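PDB 3K85: D-glycero-D-manno-heptose 1-phosphate kinase from Bacteroides thetaiotaomicron, which probably uses ATP to phosphorylate D-glycero-D-manno-heptose 1-phosphate, as a small-molecule kinase of the GHMP family. Local coordinates for residues S22-I27 with A231-K236; G114-M119 with E146-D151; G136-S141 with D178-N183; D160-A165 with M172-N177. One frame throughout, in Å; residues are numbered along the deposited sequence.

Contact 1: S22-I27 with A231-K236; sequences SPYSDI and AMHKIK
Tyr24 and Met232 bring the two backbones closest, with 8.7 Å between their CA atoms, where the short helix 24-27 faces the early turns of helix 230-246. The gap is spanned mostly by the tyrosine. Its CG stands anti to the backbone N (chi1 -176°), which sends the ring straight across to the other helix. Over one face lies Met232, a selenomethionine: its CG is 3.4 Å from the centroid of the Tyr24 ring, a CH-pi contact. Beyond the bend of the chain, Met232 SE sits 4.9 Å from the same centroid and adds a Met-aromatic contact. At the ring edge, Tyr24 OH forms a hydrogen bond of 2.8 Å with His233 ND1, and either group could donate. The planes of the Tyr24 and His233 rings are inclined at 51°. Lys236 passes alongside, its CD 3.9 Å from Tyr24 OH, and carries its ammonium on to the carbonyl of Gly29. Tyr28 also meets both rings. A phenylalanine in place of Tyr24 would probably keep the cover of Met232 but leave His233 ND1 without its mate and the imidazole freer to turn. The contact thus joins the segment between strands 4-15 and 30-37 to a helix some 200 residues later, pairing an apolar ring face with a polar tip, so that the hydrogen bond to His233 fixes the hydroxyl end while Met232 covers the face.

Contact 2: G114-M119 with E146-D151; sequences GTSSTM and EIERKD
Glu148 reaches from helix 137-151 to two consecutive serines, Ser116 and Ser117, in the first turn of helix 115-131; the helical segments pass at 122° with their axes 10.5 Å apart. Its CB points at the other helix, and CG lies anti to the backbone N (chi1 172°), so an extended chain spans the gap and delivers the carboxylate to the serines. CD comes within 3.5 Å of Ser117 OG. From there the two oxygens part company. OE1 accepts a hydrogen bond of 2.8 Å from Ser117 OG, which arrives on the syn side and only a little out of the carboxylate plane. OE2 accepts a hydrogen bond of 2.9 Å from Ser116 OG, this time from well above the plane, 52° out of it. Arg149 NH2 stays 3.7 Å from Glu148 OE2, a long ion pair without an N-H directed at the oxygen. Gly114, the N-cap, and Ser116 belong to the glycine-rich motif that in GHMP kinases wraps the phosphates of ATP, consistent with a nucleotide site here, and Ser117 also touches Asp160 of helix 159-166. With a separate hydroxyl on each oxygen, the carboxylate is held against rotation about its CG-CD bond, next to the probable nucleotide site.

Contact 3: G136-S141 with D178-N183; sequences GDYETS and DLVIVN
Tyr138 OH accepts a hydrogen bond from the backbone N of Val182, 2.8 Å long and nearly straight at 166°, with the donor close to the plane of the ring. The same hydroxyl is 2.8 Å from a water, which in turn donates to Val182 O at 2.7 Å, so phenol and water together serve both polar backbone atoms of one residue. CE1 of Tyr138 lies 3.5 Å from Val180 O and 4.1 Å from Val182 CG2. Val182 turns CG1 anti to its backbone N (chi1 179°), which leaves CG2 beside that N, where the ring passes. In the fold, an S5-like domain of a GHMP kinase, strand 179-185 pairs with strand 169-175 through Ile181 and Asn183; Val182 turns its N and O away from that strand, and the tyrosine from helix 137-151 and the water meet them there. A phenylalanine replacing Tyr138 would probably leave Val182 N without its acceptor and the water with one partner fewer. Further out, Phe166 meets the tyrosine ring edge-to-face, while Lys248 of the second subunit makes a cation-pi contact with it and bonds Val180 O. The start of the tyrosine's helix is tied in as well: Gly136 is the N-cap, and its carbonyl oxygen accepts from both Thr140 N and Thr140 OG1, the latter at 2.9 Å.

Contact 4: D160-A165 with M172-N177; sequences DQYAAA and MEFLQN
Tyr162 with Met172 and Phe174 forms a buried helix-on-sheet contact, without a hydrogen bond across it, in the S5-like fold of this GHMP kinase: helix 159-166 turns back into strand 169-175 and lies against it. The segments run at 145° to each other, roughly antiparallel, with 10.8 Å between their axes. The contact rests on van der Waals packing and one aromatic pair. The CB of Tyr162 points at the strand. Phe174 comes to meet it: its CG is anti to the carbonyl carbon (chi1 -67°), and although its CB does not point at the helix, the far end of the ring leans in. The result is an offset edge-to-face pair, the edge of Phe174 turned to the face of Tyr162, with planes at 73° and centroids 5.9 Å apart. Met172, a selenomethionine, reaches in from two residues earlier on the strand and lays its selenium beside the root of the tyrosine, SE to Tyr162 CB being 3.6 Å. Its methyl group is modelled too close to that carbon, so its exact position is doubtful. Around this trio the neighbouring strand 179-185 contributes Val180 and Val182, both against Tyr162, while Asn34 of strand 30-37 touches Ala163 as well as Met172. Ser141 of helix 137-151 also touches Tyr162. The nearest atoms of the aromatic pair are Tyr162 CD2 and Phe174 CE1, 4.0 Å apart, with CD2 lying near the plane of the phenylalanine ring.

From the N terminus, residues 22-27 open the longest loop, which contact 1 closes at 231-236, tying helix 24-27 to helix 230-246; contacts 2, 3 and 4 fall within it. Contact 2 spans 114 to 151 and joins helices 115-131 and 137-151. Contact 3, joining helix 137-151 to strand 179-185, starts inside that span and ends beyond it, so the two cross. Contact 4, helix 159-166 against strand 169-175, lies within contact 3 and follows contact 2 in series. The two strands are sheet neighbours, so contacts 3 and 4 touch there, through a probable hydrogen bond from Glu173 N to Ile181 O. Gln176 NE2 probably bonds Ile27 O, joining contact 4 to contact 1.

Contact 1: S22-I27 with A231-K236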
loop_
_atom_site.group_PDB
_atom_site.type_symbol
_atom_site.label_atom_id
_atom_site.label_comp_id
_atom_site.label_asym_id
_atom_site.label_seq_id
_atom_site.Cartn_x
_atom_site.Cartn_y
_atom_site.Cartn_z
ATOM N N SER A 22 20.798 7.208 -12.228
ATOM C CA SER A 22 21.035 8.526 -12.811
ATOM C C SER A 22 22.033 8.344 -13.959
ATOM O O SER A 22 22.857 7.429 -13.935
ATOM C CB SER A 22 21.622 9.495 -11.773
ATOM O OG SER A 22 20.703 9.781 -10.732
ATOM N N PRO A 23 21.978 9.221 -14.972
ATOM C CA PRO A 23 21.036 10.339 -15.063
ATOM C C PRO A 23 19.646 9.958 -15.563
ATOM O O PRO A 23 18.728 10.770 -15.493
ATOM C CB PRO A 23 21.734 11.290 -16.027
ATOM C CG PRO A 23 22.353 10.323 -17.004
ATOM C CD PRO A 23 22.951 9.265 -16.082
ATOM N N TYR A 24 19.482 8.738 -16.065
ATOM C CA TYR A 24 18.175 8.341 -16.586
ATOM C C TYR A 24 17.007 8.668 -15.652
ATOM O O TYR A 24 15.968 9.139 -16.112
ATOM C CB TYR A 24 18.124 6.847 -16.933
ATOM C CG TYR A 24 16.797 6.465 -17.572
ATOM C CD1 TYR A 24 16.660 6.384 -18.962
ATOM C CD2 TYR A 24 15.652 6.288 -16.790
ATOM C CE1 TYR A 24 15.416 6.143 -19.553
ATOM C CE2 TYR A 24 14.410 6.051 -17.366
ATOM C CZ TYR A 24 14.297 5.981 -18.747
ATOM O OH TYR A 24 13.058 5.751 -19.306
ATOM N N SER A 25 17.155 8.418 -14.353
ATOM C CA SER A 25 16.063 8.714 -13.433
ATOM C C SER A 25 15.783 10.212 -13.367
ATOM O O SER A 25 14.631 10.636 -13.262
ATOM C CB SER A 25 16.371 8.181 -12.021
ATOM O OG SER A 25 17.363 8.940 -11.353
ATOM N N ASP A 26 16.841 11.012 -13.451
ATOM C CA ASP A 26 16.716 12.461 -13.371
ATOM C C ASP A 26 16.180 13.131 -14.639
ATOM O O ASP A 26 15.477 14.142 -14.574
ATOM C CB ASP A 26 18.070 13.060 -12.986
ATOM C CG ASP A 26 18.607 12.481 -11.696
ATOM O OD1 ASP A 26 17.834 12.434 -10.715
ATOM O OD2 ASP A 26 19.791 12.073 -11.653
ATOM N N ILE A 27 16.495 12.560 -15.791
ATOM C CA ILE A 27 16.036 13.116 -17.053
ATOM C C ILE A 27 14.612 12.695 -17.426
ATOM O O ILE A 27 13.760 13.537 -17.706
ATOM C CB ILE A 27 16.995 12.713 -18.195
ATOM C CG1 ILE A 27 18.379 13.304 -17.925
ATOM C CG2 ILE A 27 16.440 13.173 -19.548
ATOM C CD1 ILE A 27 19.488 12.673 -18.768
ATOM N N ALA A 231 14.969 1.226 -24.967
ATOM C CA ALA A 231 14.826 -0.056 -24.293
ATOM C C ALA A 231 14.439 0.187 -22.837
ATOM O O ALA A 231 13.631 -0.549 -22.266
ATOM C CB ALA A 231 16.141 -0.822 -24.358
HETATM N N MSE A 232 15.025 1.229 -22.254
HETATM C CA MSE A 232 14.768 1.592 -20.870
HETATM C C MSE A 232 13.349 2.106 -20.695
HETATM O O MSE A 232 12.729 1.876 -19.661
HETATM C CB MSE A 232 15.759 2.660 -20.407
HETATM C CG MSE A 232 15.714 2.940 -18.912
HETATM SE SE MSE A 232 16.243 1.414 -17.830
HETATM C CE MSE A 232 18.169 1.575 -17.979
ATOM N N HIS A 233 12.832 2.804 -21.699
ATOM C CA HIS A 233 11.473 3.322 -21.614
ATOM C C HIS A 233 10.483 2.170 -21.479
ATOM O O HIS A 233 9.379 2.342 -20.956
ATOM C CB HIS A 233 11.125 4.166 -22.846
ATOM C CG HIS A 233 11.892 5.451 -22.938
ATOM N ND1 HIS A 233 12.114 6.265 -21.846
ATOM C CD2 HIS A 233 12.461 6.076 -23.995
ATOM C CE1 HIS A 233 12.788 7.336 -22.228
ATOM N NE2 HIS A 233 13.010 7.247 -23.527
ATOM N N LYS A 234 10.884 0.994 -21.953
ATOM C CA LYS A 234 10.032 -0.182 -21.867
ATOM C C LYS A 234 10.168 -0.799 -20.484
ATOM O O LYS A 234 9.170 -1.199 -19.882
ATOM C CB LYS A 234 10.415 -1.205 -22.935
ATOM C CG LYS A 234 10.014 -0.797 -24.341
ATOM C CD LYS A 234 10.418 -1.860 -25.359
ATOM C CE LYS A 234 9.958 -1.497 -26.766
ATOM N NZ LYS A 234 10.387 -2.525 -27.756
ATOM N N ILE A 235 11.406 -0.874 -19.992
ATOM C CA ILE A 235 11.682 -1.415 -18.661
ATOM C C ILE A 235 10.935 -0.565 -17.635
ATOM O O ILE A 235 10.411 -1.079 -16.658
ATOM C CB ILE A 235 13.202 -1.398 -18.354
ATOM C CG1 ILE A 235 13.900 -2.491 -19.172
ATOM C CG2 ILE A 235 13.447 -1.583 -16.863
ATOM C CD1 ILE A 235 15.416 -2.489 -19.065
ATOM N N LYS A 236 10.893 0.743 -17.867
ATOM C CA LYS A 236 10.172 1.653 -16.985
ATOM C C LYS A 236 8.678 1.321 -17.085
ATOM O O LYS A 236 7.983 1.210 -16.075
ATOM C CB LYS A 236 10.404 3.104 -17.418
ATOM C CG LYS A 236 9.519 4.124 -16.703
ATOM C CD LYS A 236 9.738 5.540 -17.228
ATOM C CE LYS A 236 8.963 6.567 -16.404
ATOM N NZ LYS A 236 9.385 7.978 -16.694
#

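Contact 2: G114-M119 with E146-D151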
loop_
_atom_site.group_PDB
_atom_site.type_symbol
_atom_site.label_atom_id
_atom_site.label_comp_id
_atom_site.label_asym_id
_atom_site.label_seq_id
_atom_site.Cartn_x
_atom_site.Cartn_y
_atom_site.Cartn_z
ATOM N N GLY A 114 20.906 -6.563 -3.682
ATOM C CA GLY A 114 21.184 -5.323 -2.977
ATOM C C GLY A 114 21.855 -5.511 -1.623
ATOM O O GLY A 114 21.612 -4.728 -0.697
ATOM N N THR A 115 22.709 -6.528 -1.511
ATOM C CA THR A 115 23.403 -6.834 -0.259
ATOM C C THR A 115 24.014 -5.640 0.440
ATOM O O THR A 115 23.754 -5.391 1.618
ATOM C CB THR A 115 24.541 -7.847 -0.464
ATOM O OG1 THR A 115 24.003 -9.090 -0.928
ATOM C CG2 THR A 115 25.273 -8.081 0.853
ATOM N N SER A 116 24.839 -4.911 -0.298
ATOM C CA SER A 116 25.530 -3.740 0.222
ATOM C C SER A 116 24.587 -2.677 0.799
ATOM O O SER A 116 24.724 -2.263 1.952
ATOM C CB SER A 116 26.389 -3.135 -0.896
ATOM O OG SER A 116 27.239 -2.116 -0.401
ATOM N N SER A 117 23.631 -2.231 -0.003
ATOM C CA SER A 117 22.693 -1.217 0.465
ATOM C C SER A 117 21.899 -1.722 1.674
ATOM O O SER A 117 21.665 -0.989 2.635
ATOM C CB SER A 117 21.753 -0.837 -0.672
ATOM O OG SER A 117 22.496 -0.418 -1.806
ATOM N N THR A 118 21.496 -2.985 1.633
ATOM C CA THR A 118 20.745 -3.551 2.739
ATOM C C THR A 118 21.575 -3.472 4.006
ATOM O O THR A 118 21.062 -3.062 5.058
ATOM C CB THR A 118 20.355 -5.007 2.454
ATOM O OG1 THR A 118 19.313 -5.027 1.475
ATOM C CG2 THR A 118 19.874 -5.699 3.713
HETATM N N MSE A 119 22.858 -3.826 3.909
HETATM C CA MSE A 119 23.737 -3.787 5.081
HETATM C C MSE A 119 23.968 -2.379 5.626
HETATM O O MSE A 119 24.023 -2.180 6.852
HETATM C CB MSE A 119 25.086 -4.450 4.779
HETATM C CG MSE A 119 26.088 -4.355 5.937
HETATM SE SE MSE A 119 25.469 -5.138 7.623
HETATM C CE MSE A 119 25.518 -6.996 7.047
ATOM N N GLU A 146 23.628 8.224 0.159
ATOM C CA GLU A 146 24.719 9.179 0.193
ATOM C C GLU A 146 26.021 8.611 0.745
ATOM O O GLU A 146 27.096 8.929 0.230
ATOM C CB GLU A 146 24.300 10.432 0.964
ATOM C CG GLU A 146 23.589 11.435 0.067
ATOM C CD GLU A 146 23.111 12.661 0.808
ATOM O OE1 GLU A 146 23.906 13.235 1.583
ATOM O OE2 GLU A 146 21.941 13.055 0.604
ATOM N N ILE A 147 25.937 7.767 1.771
ATOM C CA ILE A 147 27.140 7.176 2.342
ATOM C C ILE A 147 27.779 6.232 1.339
ATOM O O ILE A 147 28.981 6.283 1.090
ATOM C CB ILE A 147 26.840 6.359 3.602
ATOM C CG1 ILE A 147 26.421 7.274 4.743
ATOM C CG2 ILE A 147 28.070 5.560 4.007
ATOM C CD1 ILE A 147 25.898 6.504 5.949
ATOM N N GLU A 148 26.956 5.373 0.757
ATOM C CA GLU A 148 27.431 4.382 -0.194
ATOM C C GLU A 148 27.878 4.962 -1.533
ATOM O O GLU A 148 28.993 4.718 -1.982
ATOM C CB GLU A 148 26.331 3.336 -0.394
ATOM C CG GLU A 148 26.557 2.315 -1.498
ATOM C CD GLU A 148 25.567 1.152 -1.408
ATOM O OE1 GLU A 148 24.432 1.372 -0.918
ATOM O OE2 GLU A 148 25.918 0.027 -1.837
ATOM N N ARG A 149 27.005 5.740 -2.157
ATOM C CA ARG A 149 27.282 6.325 -3.458
ATOM C C ARG A 149 28.305 7.466 -3.510
ATOM O O ARG A 149 29.102 7.523 -4.444
ATOM C CB ARG A 149 25.958 6.766 -4.088
ATOM C CG ARG A 149 24.989 5.602 -4.323
ATOM C CD ARG A 149 25.402 4.787 -5.546
ATOM N NE ARG A 149 25.350 3.339 -5.333
ATOM C CZ ARG A 149 24.244 2.646 -5.074
ATOM N NH1 ARG A 149 23.078 3.263 -4.984
ATOM N NH2 ARG A 149 24.302 1.329 -4.923
ATOM N N LYS A 150 28.289 8.366 -2.528
ATOM C CA LYS A 150 29.232 9.483 -2.511
ATOM C C LYS A 150 30.439 9.176 -1.618
ATOM O O LYS A 150 31.545 8.957 -2.113
ATOM C CB LYS A 150 28.561 10.774 -2.005
ATOM C CG LYS A 150 27.183 11.116 -2.599
ATOM C CD LYS A 150 27.164 11.284 -4.125
ATOM C CE LYS A 150 25.765 11.718 -4.590
ATOM N NZ LYS A 150 25.553 11.773 -6.074
ATOM N N ASP A 151 30.215 9.161 -0.305
ATOM C CA ASP A 151 31.262 8.893 0.682
ATOM C C ASP A 151 32.190 7.722 0.374
ATOM O O ASP A 151 33.371 7.754 0.725
ATOM C CB ASP A 151 30.631 8.667 2.047
ATOM C CG ASP A 151 30.093 9.936 2.650
ATOM O OD1 ASP A 151 29.753 10.857 1.875
ATOM O OD2 ASP A 151 30.004 10.011 3.896
#

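Contact 3: G136-S141 with D178-N183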
loop_
_atom_site.group_PDB
_atom_site.type_symbol
_atom_site.label_atom_id
_atom_site.label_comp_id
_atom_site.label_asym_id
_atom_site.label_seq_id
_atom_site.Cartn_x
_atom_site.Cartn_y
_atom_site.Cartn_z
ATOM N N GLY A 136 13.955 8.869 9.976
ATOM C CA GLY A 136 12.887 7.957 9.603
ATOM C C GLY A 136 13.165 7.265 8.281
ATOM O O GLY A 136 14.270 7.355 7.750
ATOM N N ASP A 137 12.164 6.578 7.735
ATOM C CA ASP A 137 12.348 5.869 6.478
ATOM C C ASP A 137 13.010 6.712 5.403
ATOM O O ASP A 137 14.127 6.410 4.980
ATOM C CB ASP A 137 11.019 5.345 5.943
ATOM C CG ASP A 137 10.380 4.332 6.858
ATOM O OD1 ASP A 137 11.115 3.560 7.510
ATOM O OD2 ASP A 137 9.131 4.301 6.914
ATOM N N TYR A 138 12.333 7.761 4.948
ATOM C CA TYR A 138 12.900 8.598 3.901
ATOM C C TYR A 138 14.313 9.078 4.190
ATOM O O TYR A 138 15.182 8.951 3.344
ATOM C CB TYR A 138 11.971 9.780 3.594
ATOM C CG TYR A 138 10.854 9.400 2.642
ATOM C CD1 TYR A 138 11.101 9.251 1.278
ATOM C CD2 TYR A 138 9.558 9.152 3.111
ATOM C CE1 TYR A 138 10.075 8.861 0.387
ATOM C CE2 TYR A 138 8.523 8.766 2.237
ATOM C CZ TYR A 138 8.787 8.626 0.878
ATOM O OH TYR A 138 7.764 8.291 0.014
ATOM N N GLU A 139 14.549 9.610 5.383
ATOM C CA GLU A 139 15.878 10.097 5.755
ATOM C C GLU A 139 16.942 8.993 5.756
ATOM O O GLU A 139 18.069 9.215 5.328
ATOM C CB GLU A 139 15.846 10.742 7.138
ATOM C CG GLU A 139 14.959 11.972 7.264
ATOM C CD GLU A 139 13.469 11.642 7.209
ATOM O OE1 GLU A 139 13.099 10.469 7.460
ATOM O OE2 GLU A 139 12.668 12.567 6.934
ATOM N N THR A 140 16.575 7.808 6.245
ATOM C CA THR A 140 17.496 6.679 6.314
ATOM C C THR A 140 17.920 6.191 4.934
ATOM O O THR A 140 19.097 5.920 4.691
ATOM C CB THR A 140 16.863 5.520 7.101
ATOM O OG1 THR A 140 16.734 5.913 8.469
ATOM C CG2 THR A 140 17.709 4.264 7.021
ATOM N N SER A 141 16.962 6.082 4.028
ATOM C CA SER A 141 17.266 5.636 2.684
ATOM C C SER A 141 18.218 6.616 2.016
ATOM O O SER A 141 19.247 6.231 1.471
ATOM C CB SER A 141 15.986 5.537 1.863
ATOM O OG SER A 141 15.019 4.773 2.556
ATOM N N ASP A 178 15.831 14.463 -8.893
ATOM C CA ASP A 178 15.920 13.473 -7.823
ATOM C C ASP A 178 15.000 13.605 -6.601
ATOM O O ASP A 178 15.441 13.828 -5.474
ATOM C CB ASP A 178 17.387 13.274 -7.380
ATOM C CG ASP A 178 17.856 14.306 -6.379
ATOM O OD1 ASP A 178 18.901 14.058 -5.745
ATOM O OD2 ASP A 178 17.192 15.353 -6.229
ATOM N N LEU A 179 13.703 13.456 -6.854
ATOM C CA LEU A 179 12.697 13.460 -5.801
ATOM C C LEU A 179 12.280 11.989 -5.769
ATOM O O LEU A 179 12.341 11.308 -6.793
ATOM C CB LEU A 179 11.499 14.342 -6.180
ATOM C CG LEU A 179 10.206 14.133 -5.363
ATOM C CD1 LEU A 179 10.437 14.427 -3.875
ATOM C CD2 LEU A 179 9.112 15.035 -5.921
ATOM N N VAL A 180 11.874 11.485 -4.612
ATOM C CA VAL A 180 11.475 10.085 -4.539
ATOM C C VAL A 180 10.187 9.872 -3.773
ATOM O O VAL A 180 9.999 10.435 -2.699
ATOM C CB VAL A 180 12.567 9.217 -3.887
ATOM C CG1 VAL A 180 12.883 9.738 -2.509
ATOM C CG2 VAL A 180 12.105 7.772 -3.815
ATOM N N ILE A 181 9.302 9.053 -4.332
ATOM C CA ILE A 181 8.036 8.743 -3.692
ATOM C C ILE A 181 7.901 7.239 -3.565
ATOM O O ILE A 181 8.029 6.511 -4.545
ATOM C CB ILE A 181 6.822 9.255 -4.509
ATOM C CG1 ILE A 181 7.024 10.724 -4.894
ATOM C CG2 ILE A 181 5.550 9.099 -3.697
ATOM C CD1 ILE A 181 7.390 11.621 -3.723
ATOM N N VAL A 182 7.654 6.770 -2.354
ATOM C CA VAL A 182 7.472 5.341 -2.136
ATOM C C VAL A 182 5.995 5.057 -1.855
ATOM O O VAL A 182 5.436 5.551 -0.876
ATOM C CB VAL A 182 8.316 4.841 -0.947
ATOM C CG1 VAL A 182 8.094 3.351 -0.734
ATOM C CG2 VAL A 182 9.780 5.132 -1.204
ATOM N N ASN A 183 5.358 4.305 -2.745
ATOM C CA ASN A 183 3.962 3.929 -2.565
ATOM C C ASN A 183 3.980 2.543 -1.919
ATOM O O ASN A 183 4.121 1.534 -2.610
ATOM C CB ASN A 183 3.246 3.872 -3.921
ATOM C CG ASN A 183 3.162 5.228 -4.591
ATOM O OD1 ASN A 183 2.305 6.041 -4.263
ATOM N ND2 ASN A 183 4.072 5.486 -5.528
HETATM O O HOH W 1 6.221 6.509 1.490
#

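Contact 4: D160-A165 with M172-N177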
loop_
_atom_site.group_PDB
_atom_site.type_symbol
_atom_site.label_atom_id
_atom_site.label_comp_id
_atom_site.label_asym_id
_atom_site.label_seq_id
_atom_site.Cartn_x
_atom_site.Cartn_y
_atom_site.Cartn_z
ATOM N N ASP A 160 17.546 -0.110 -4.116
ATOM C CA ASP A 160 18.065 -0.911 -3.006
ATOM C C ASP A 160 17.999 -0.257 -1.637
ATOM O O ASP A 160 17.555 -0.876 -0.673
ATOM C CB ASP A 160 19.519 -1.319 -3.268
ATOM C CG ASP A 160 19.668 -2.188 -4.494
ATOM O OD1 ASP A 160 18.642 -2.474 -5.160
ATOM O OD2 ASP A 160 20.817 -2.582 -4.793
ATOM N N GLN A 161 18.452 0.981 -1.528
ATOM C CA GLN A 161 18.412 1.635 -0.226
ATOM C C GLN A 161 16.982 1.771 0.303
ATOM O O GLN A 161 16.707 1.500 1.476
ATOM C CB GLN A 161 19.060 3.027 -0.287
ATOM C CG GLN A 161 20.583 3.022 -0.414
ATOM C CD GLN A 161 21.070 2.818 -1.840
ATOM O OE1 GLN A 161 20.309 2.450 -2.733
ATOM N NE2 GLN A 161 22.359 3.058 -2.054
ATOM N N TYR A 162 16.072 2.178 -0.573
ATOM C CA TYR A 162 14.686 2.383 -0.175
ATOM C C TYR A 162 13.953 1.089 0.156
ATOM O O TYR A 162 13.150 1.050 1.097
ATOM C CB TYR A 162 13.944 3.160 -1.270
ATOM C CG TYR A 162 14.316 4.625 -1.316
ATOM C CD1 TYR A 162 13.603 5.564 -0.572
ATOM C CD2 TYR A 162 15.427 5.063 -2.036
ATOM C CE1 TYR A 162 13.990 6.902 -0.533
ATOM C CE2 TYR A 162 15.828 6.410 -2.001
ATOM C CZ TYR A 162 15.106 7.317 -1.244
ATOM O OH TYR A 162 15.522 8.631 -1.142
ATOM N N ALA A 163 14.220 0.032 -0.610
ATOM C CA ALA A 163 13.565 -1.242 -0.353
ATOM C C ALA A 163 13.946 -1.723 1.051
ATOM O O ALA A 163 13.086 -2.086 1.858
ATOM C CB ALA A 163 13.977 -2.267 -1.396
ATOM N N ALA A 164 15.233 -1.680 1.361
ATOM C CA ALA A 164 15.700 -2.137 2.659
ATOM C C ALA A 164 15.064 -1.407 3.836
ATOM O O ALA A 164 14.662 -2.039 4.816
ATOM C CB ALA A 164 17.221 -2.020 2.736
ATOM N N ALA A 165 14.972 -0.083 3.744
ATOM C CA ALA A 165 14.407 0.710 4.831
ATOM C C ALA A 165 12.883 0.680 4.937
ATOM O O ALA A 165 12.333 0.762 6.041
ATOM C CB ALA A 165 14.898 2.172 4.723
HETATM N N MSE A 172 8.026 2.480 -6.404
HETATM C CA MSE A 172 8.776 3.705 -6.182
HETATM C C MSE A 172 8.870 4.590 -7.405
HETATM O O MSE A 172 9.072 4.117 -8.530
HETATM C CB MSE A 172 10.186 3.360 -5.702
HETATM C CG MSE A 172 10.216 2.193 -4.729
HETATM SE SE MSE A 172 11.963 1.803 -3.997
HETATM C CE MSE A 172 11.422 1.437 -2.151
ATOM N N GLU A 173 8.720 5.887 -7.172
ATOM C CA GLU A 173 8.803 6.867 -8.239
ATOM C C GLU A 173 10.067 7.668 -7.998
ATOM O O GLU A 173 10.173 8.389 -7.012
ATOM C CB GLU A 173 7.569 7.773 -8.215
ATOM C CG GLU A 173 6.308 7.079 -8.710
ATOM C CD GLU A 173 5.040 7.894 -8.482
ATOM O OE1 GLU A 173 4.498 7.862 -7.355
ATOM O OE2 GLU A 173 4.585 8.574 -9.433
ATOM N N PHE A 174 11.043 7.489 -8.879
ATOM C CA PHE A 174 12.306 8.205 -8.793
ATOM C C PHE A 174 12.163 9.291 -9.839
ATOM O O PHE A 174 12.558 9.140 -11.002
ATOM C CB PHE A 174 13.461 7.261 -9.108
ATOM C CG PHE A 174 13.640 6.180 -8.078
ATOM C CD1 PHE A 174 14.219 6.469 -6.845
ATOM C CD2 PHE A 174 13.174 4.889 -8.316
ATOM C CE1 PHE A 174 14.333 5.494 -5.861
ATOM C CE2 PHE A 174 13.281 3.902 -7.335
ATOM C CZ PHE A 174 13.861 4.205 -6.105
ATOM N N LEU A 175 11.553 10.380 -9.395
ATOM C CA LEU A 175 11.255 11.527 -10.226
ATOM C C LEU A 175 12.467 12.321 -10.686
ATOM O O LEU A 175 13.577 12.158 -10.173
ATOM C CB LEU A 175 10.285 12.433 -9.469
ATOM C CG LEU A 175 9.046 11.663 -8.991
ATOM C CD1 LEU A 175 8.260 12.481 -7.981
ATOM C CD2 LEU A 175 8.190 11.296 -10.193
ATOM N N GLN A 176 12.234 13.169 -11.685
ATOM C CA GLN A 176 13.265 14.035 -12.236
ATOM C C GLN A 176 13.645 14.976 -11.096
ATOM O O GLN A 176 12.857 15.156 -10.164
ATOM C CB GLN A 176 12.681 14.815 -13.414
ATOM C CG GLN A 176 12.135 13.913 -14.518
ATOM C CD GLN A 176 11.049 14.575 -15.349
ATOM O OE1 GLN A 176 9.931 14.789 -14.875
ATOM N NE2 GLN A 176 11.376 14.903 -16.595
ATOM N N ASN A 177 14.836 15.568 -11.147
ATOM C CA ASN A 177 15.245 16.467 -10.069
ATOM C C ASN A 177 15.247 15.651 -8.784
ATOM O O ASN A 177 14.748 16.083 -7.744
ATOM C CB ASN A 177 14.247 17.621 -9.959
ATOM C CG ASN A 177 14.436 18.655 -11.049
ATOM O OD1 ASN A 177 15.261 19.559 -10.912
ATOM N ND2 ASN A 177 13.685 18.518 -12.146
#